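Local coordinates for hypothetical protein (Deinococcus radiodurans, PDB 1U5K) that binds zinc and is probably involved in DNA repair and in recombination by the RecF pathway, at residues 136-148 with 216-228. Numbering follows the deposited sequence.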
loop_
_atom_site.group_PDB
_atom_site.type_symbol
_atom_site.label_atom_id
_atom_site.label_comp_id
_atom_site.label_asym_id
_atom_site.label_seq_id
_atom_site.Cartn_x
_atom_site.Cartn_y
_atom_site.Cartn_z
ATOM N N MET A 136 9.583 -16.263 10.735
ATOM C CA MET A 136 9.102 -16.903 9.526
ATOM C C MET A 136 9.429 -16.040 8.312
ATOM O O MET A 136 9.844 -16.544 7.272
ATOM C CB MET A 136 7.596 -17.154 9.640
ATOM C CG MET A 136 7.265 -18.167 10.741
ATOM S SD MET A 136 7.981 -19.769 10.439
ATOM C CE MET A 136 6.885 -20.390 9.379
ATOM N N SER A 137 9.287 -14.730 8.459
ATOM C CA SER A 137 9.644 -13.837 7.370
ATOM C C SER A 137 11.141 -13.921 7.009
ATOM O O SER A 137 11.506 -14.066 5.829
ATOM C CB SER A 137 8.996 -12.463 7.636
ATOM O OG SER A 137 9.811 -11.756 8.547
ATOM N N TYR A 138 12.027 -13.976 8.002
ATOM C CA TYR A 138 13.455 -14.149 7.742
ATOM C C TYR A 138 13.772 -15.527 7.160
ATOM O O TYR A 138 14.547 -15.660 6.204
ATOM C CB TYR A 138 14.297 -13.864 8.992
ATOM C CG TYR A 138 14.693 -12.433 9.208
ATOM C CD1 TYR A 138 13.807 -11.535 9.780
ATOM C CD2 TYR A 138 15.955 -11.954 8.823
ATOM C CE1 TYR A 138 14.171 -10.218 9.957
ATOM C CE2 TYR A 138 16.341 -10.643 9.040
ATOM C CZ TYR A 138 15.433 -9.769 9.604
ATOM O OH TYR A 138 15.740 -8.449 9.851
ATOM N N LYS A 139 13.107 -16.550 7.682
ATOM C CA LYS A 139 13.264 -17.885 7.141
ATOM C C LYS A 139 12.881 -17.991 5.676
ATOM O O LYS A 139 13.564 -18.662 4.911
ATOM C CB LYS A 139 12.500 -18.934 7.950
ATOM C CG LYS A 139 12.951 -20.349 7.661
ATOM C CD LYS A 139 14.167 -20.802 8.459
ATOM C CE LYS A 139 14.570 -22.215 8.052
ATOM N NZ LYS A 139 15.969 -22.545 8.388
ATOM N N LEU A 140 11.803 -17.322 5.281
ATOM C CA LEU A 140 11.384 -17.351 3.889
ATOM C C LEU A 140 12.420 -16.709 2.967
ATOM O O LEU A 140 12.461 -17.039 1.794
ATOM C CB LEU A 140 10.026 -16.677 3.689
ATOM C CG LEU A 140 8.800 -17.414 4.212
ATOM C CD1 LEU A 140 7.600 -16.515 4.539
ATOM C CD2 LEU A 140 8.414 -18.548 3.283
ATOM N N LEU A 141 13.240 -15.778 3.445
ATOM C CA LEU A 141 14.329 -15.256 2.632
ATOM C C LEU A 141 15.232 -16.329 2.033
ATOM O O LEU A 141 15.725 -16.177 0.908
ATOM C CB LEU A 141 15.191 -14.264 3.415
ATOM C CG LEU A 141 14.520 -13.069 4.099
ATOM C CD1 LEU A 141 15.514 -12.267 4.932
ATOM C CD2 LEU A 141 13.934 -12.193 3.027
ATOM N N GLY A 142 15.463 -17.403 2.780
ATOM C CA GLY A 142 16.255 -18.519 2.303
ATOM C C GLY A 142 15.654 -19.320 1.167
ATOM O O GLY A 142 16.373 -20.087 0.531
ATOM N N LEU A 143 14.358 -19.175 0.906
ATOM C CA LEU A 143 13.731 -19.955 -0.146
ATOM C C LEU A 143 13.444 -19.150 -1.408
ATOM O O LEU A 143 12.982 -19.674 -2.412
ATOM C CB LEU A 143 12.431 -20.549 0.370
ATOM C CG LEU A 143 12.550 -21.452 1.591
ATOM C CD1 LEU A 143 11.161 -21.813 2.101
ATOM C CD2 LEU A 143 13.354 -22.687 1.268
ATOM N N ALA A 144 13.745 -17.859 -1.356
ATOM C CA ALA A 144 13.325 -16.936 -2.386
ATOM C C ALA A 144 14.549 -16.564 -3.208
ATOM O O ALA A 144 15.632 -17.108 -2.988
ATOM C CB ALA A 144 12.647 -15.736 -1.720
ATOM N N GLY A 145 14.365 -15.612 -4.118
ATOM C CA GLY A 145 15.364 -15.139 -5.070
ATOM C C GLY A 145 16.438 -14.166 -4.599
ATOM O O GLY A 145 17.479 -14.015 -5.252
ATOM N N VAL A 146 16.163 -13.451 -3.513
ATOM C CA VAL A 146 17.182 -12.680 -2.800
ATOM C C VAL A 146 18.362 -13.526 -2.321
ATOM O O VAL A 146 18.235 -14.756 -2.192
ATOM C CB VAL A 146 16.561 -11.985 -1.579
ATOM C CG1 VAL A 146 15.370 -11.155 -2.002
ATOM C CG2 VAL A 146 16.139 -13.008 -0.530
ATOM N N ILE A 147 19.469 -12.827 -2.056
ATOM C CA ILE A 147 20.720 -13.400 -1.563
ATOM C C ILE A 147 21.162 -12.767 -0.245
ATOM O O ILE A 147 21.777 -11.692 -0.198
ATOM C CB ILE A 147 21.863 -13.290 -2.590
ATOM C CG1 ILE A 147 21.461 -13.938 -3.915
ATOM C CG2 ILE A 147 23.173 -13.855 -2.014
ATOM C CD1 ILE A 147 22.121 -15.288 -4.176
ATOM N N PRO A 148 20.778 -13.424 0.844
ATOM C CA PRO A 148 21.198 -12.965 2.167
ATOM C C PRO A 148 22.730 -13.072 2.243
ATOM O O PRO A 148 23.341 -13.972 1.645
ATOM C CB PRO A 148 20.466 -13.921 3.112
ATOM C CG PRO A 148 19.414 -14.633 2.295
ATOM C CD PRO A 148 19.863 -14.583 0.887
ATOM N N ARG A 216 13.142 -3.273 10.492
ATOM C CA ARG A 216 13.710 -2.268 9.605
ATOM C C ARG A 216 14.695 -2.883 8.626
ATOM O O ARG A 216 14.672 -2.576 7.435
ATOM C CB ARG A 216 14.330 -1.104 10.375
ATOM C CG ARG A 216 13.297 -0.088 10.854
ATOM C CD ARG A 216 13.861 1.282 11.210
ATOM N NE ARG A 216 14.919 1.125 12.204
ATOM C CZ ARG A 216 14.718 1.080 13.515
ATOM N NH1 ARG A 216 13.499 1.224 14.022
ATOM N NH2 ARG A 216 15.754 0.906 14.322
ATOM N N ALA A 217 15.532 -3.782 9.121
ATOM C CA ALA A 217 16.547 -4.412 8.301
ATOM C C ALA A 217 15.878 -5.263 7.226
ATOM O O ALA A 217 16.269 -5.211 6.054
ATOM C CB ALA A 217 17.448 -5.232 9.164
ATOM N N LEU A 218 14.845 -5.990 7.639
ATOM C CA LEU A 218 14.054 -6.810 6.732
ATOM C C LEU A 218 13.460 -5.969 5.598
ATOM O O LEU A 218 13.586 -6.363 4.440
ATOM C CB LEU A 218 12.978 -7.587 7.488
ATOM C CG LEU A 218 12.044 -8.453 6.645
ATOM C CD1 LEU A 218 12.829 -9.588 6.095
ATOM C CD2 LEU A 218 10.813 -8.891 7.440
ATOM N N GLU A 219 12.865 -4.822 5.929
ATOM C CA GLU A 219 12.225 -3.927 4.975
ATOM C C GLU A 219 13.218 -3.366 3.958
ATOM O O GLU A 219 12.933 -3.371 2.767
ATOM C CB GLU A 219 11.547 -2.759 5.695
ATOM C CG GLU A 219 10.281 -3.132 6.440
ATOM C CD GLU A 219 9.622 -1.934 7.110
ATOM O OE1 GLU A 219 8.696 -1.364 6.515
ATOM O OE2 GLU A 219 10.032 -1.516 8.207
ATOM N N LYS A 220 14.369 -2.898 4.434
ATOM C CA LYS A 220 15.404 -2.346 3.580
ATOM C C LYS A 220 15.952 -3.418 2.638
ATOM O O LYS A 220 16.042 -3.221 1.425
ATOM C CB LYS A 220 16.549 -1.783 4.435
ATOM C CG LYS A 220 17.645 -1.052 3.671
ATOM C CD LYS A 220 17.144 -0.029 2.668
ATOM C CE LYS A 220 16.558 1.249 3.229
ATOM N NZ LYS A 220 16.421 2.213 2.087
ATOM N N PHE A 221 16.333 -4.553 3.209
ATOM C CA PHE A 221 16.869 -5.653 2.427
ATOM C C PHE A 221 15.909 -6.095 1.327
ATOM O O PHE A 221 16.328 -6.199 0.174
ATOM C CB PHE A 221 17.217 -6.830 3.345
ATOM C CG PHE A 221 17.799 -8.014 2.632
ATOM C CD1 PHE A 221 19.082 -7.982 2.125
ATOM C CD2 PHE A 221 17.053 -9.150 2.430
ATOM C CE1 PHE A 221 19.633 -9.086 1.490
ATOM C CE2 PHE A 221 17.590 -10.249 1.774
ATOM C CZ PHE A 221 18.880 -10.210 1.308
ATOM N N VAL A 222 14.649 -6.360 1.667
ATOM C CA VAL A 222 13.691 -6.886 0.700
ATOM C C VAL A 222 13.420 -5.879 -0.427
ATOM O O VAL A 222 13.369 -6.239 -1.598
ATOM C CB VAL A 222 12.402 -7.417 1.364
ATOM C CG1 VAL A 222 11.339 -7.708 0.323
ATOM C CG2 VAL A 222 12.676 -8.669 2.188
ATOM N N THR A 223 13.241 -4.619 -0.066
ATOM C CA THR A 223 12.973 -3.531 -0.984
ATOM C C THR A 223 14.178 -3.291 -1.888
ATOM O O THR A 223 13.976 -3.003 -3.055
ATOM C CB THR A 223 12.617 -2.253 -0.197
ATOM O OG1 THR A 223 11.326 -2.421 0.417
ATOM C CG2 THR A 223 12.326 -1.112 -1.168
ATOM N N VAL A 224 15.410 -3.403 -1.398
ATOM C CA VAL A 224 16.569 -3.265 -2.277
ATOM C C VAL A 224 16.719 -4.481 -3.190
ATOM O O VAL A 224 17.026 -4.327 -4.363
ATOM C CB VAL A 224 17.856 -2.980 -1.499
ATOM C CG1 VAL A 224 19.101 -3.088 -2.393
ATOM C CG2 VAL A 224 17.737 -1.622 -0.851
ATOM N N GLN A 225 16.488 -5.688 -2.687
ATOM C CA GLN A 225 16.770 -6.905 -3.427
ATOM C C GLN A 225 15.665 -7.273 -4.417
ATOM O O GLN A 225 15.947 -7.861 -5.459
ATOM C CB GLN A 225 16.947 -8.088 -2.479
ATOM C CG GLN A 225 18.165 -8.058 -1.554
ATOM C CD GLN A 225 19.391 -8.633 -2.221
ATOM O OE1 GLN A 225 19.343 -9.752 -2.741
ATOM N NE2 GLN A 225 20.479 -7.864 -2.227
ATOM N N VAL A 226 14.413 -6.966 -4.089
ATOM C CA VAL A 226 13.282 -7.475 -4.862
ATOM C C VAL A 226 12.567 -6.283 -5.465
ATOM O O VAL A 226 12.274 -5.335 -4.746
ATOM C CB VAL A 226 12.261 -8.240 -4.006
ATOM C CG1 VAL A 226 11.060 -8.698 -4.816
ATOM C CG2 VAL A 226 12.920 -9.417 -3.353
ATOM N N GLY A 227 12.290 -6.312 -6.764
ATOM C CA GLY A 227 11.405 -5.307 -7.332
ATOM C C GLY A 227 9.987 -5.260 -6.780
ATOM O O GLY A 227 9.427 -6.266 -6.359
ATOM N N GLY A 228 9.348 -4.097 -6.854
ATOM C CA GLY A 228 7.935 -3.967 -6.535
ATOM C C GLY A 228 7.628 -2.754 -5.669
ATOM O O GLY A 228 8.517 -1.963 -5.368
#
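A217 CB meets the hydroxyl of Y138, lying 3.7 Å from Y138 OH, which is hydrogen-bonded to the carbonyl of L214 one turn earlier in the same helix as A217. L218 follows as the most engaged residue of 216-228. Its two methyls part: CD1 settles over one face of the Y138 ring in a CH-pi contact, 4.3 Å from the ring centroid, while L218 CD2 comes to 3.2 Å from S137 OG, which is itself bonded back to L134 O. L141 reaches in beside this leucine, placing CD1 against L218 CD1 and CD2 against V222 CG2. F221 touches both L141 and the loop residues V146 to P148. V146 CG2 and L141 CD1 approach its ring obliquely, and I147 O sits at the ring edge, near its plane, 3.6 Å from F221 CZ; P148 CA also lies near CZ. Q225 lays CG over one face of the same ring, toward the rim, and bends at chi2 (-86°), which brings OE1 to I147 N. The hydrogen bond from I147 N to Q225 OE1 (3.2 Å) is nearly straight at 174°, with the donor above the amide carbonyl plane, and it ties the loop to the last turn of helix 211-225. V226, where helical geometry ends, presses CG2 on V146 CG1 at a tight 3.3 Å. The axes of helix 136-141 and helix 216-225 come within 11.3 Å, with their directions 30° apart, a separation bridged by large side chains; this is helix-and-loop packing within the largely helical C-terminal part of RecO, away from the four-cysteine zinc site.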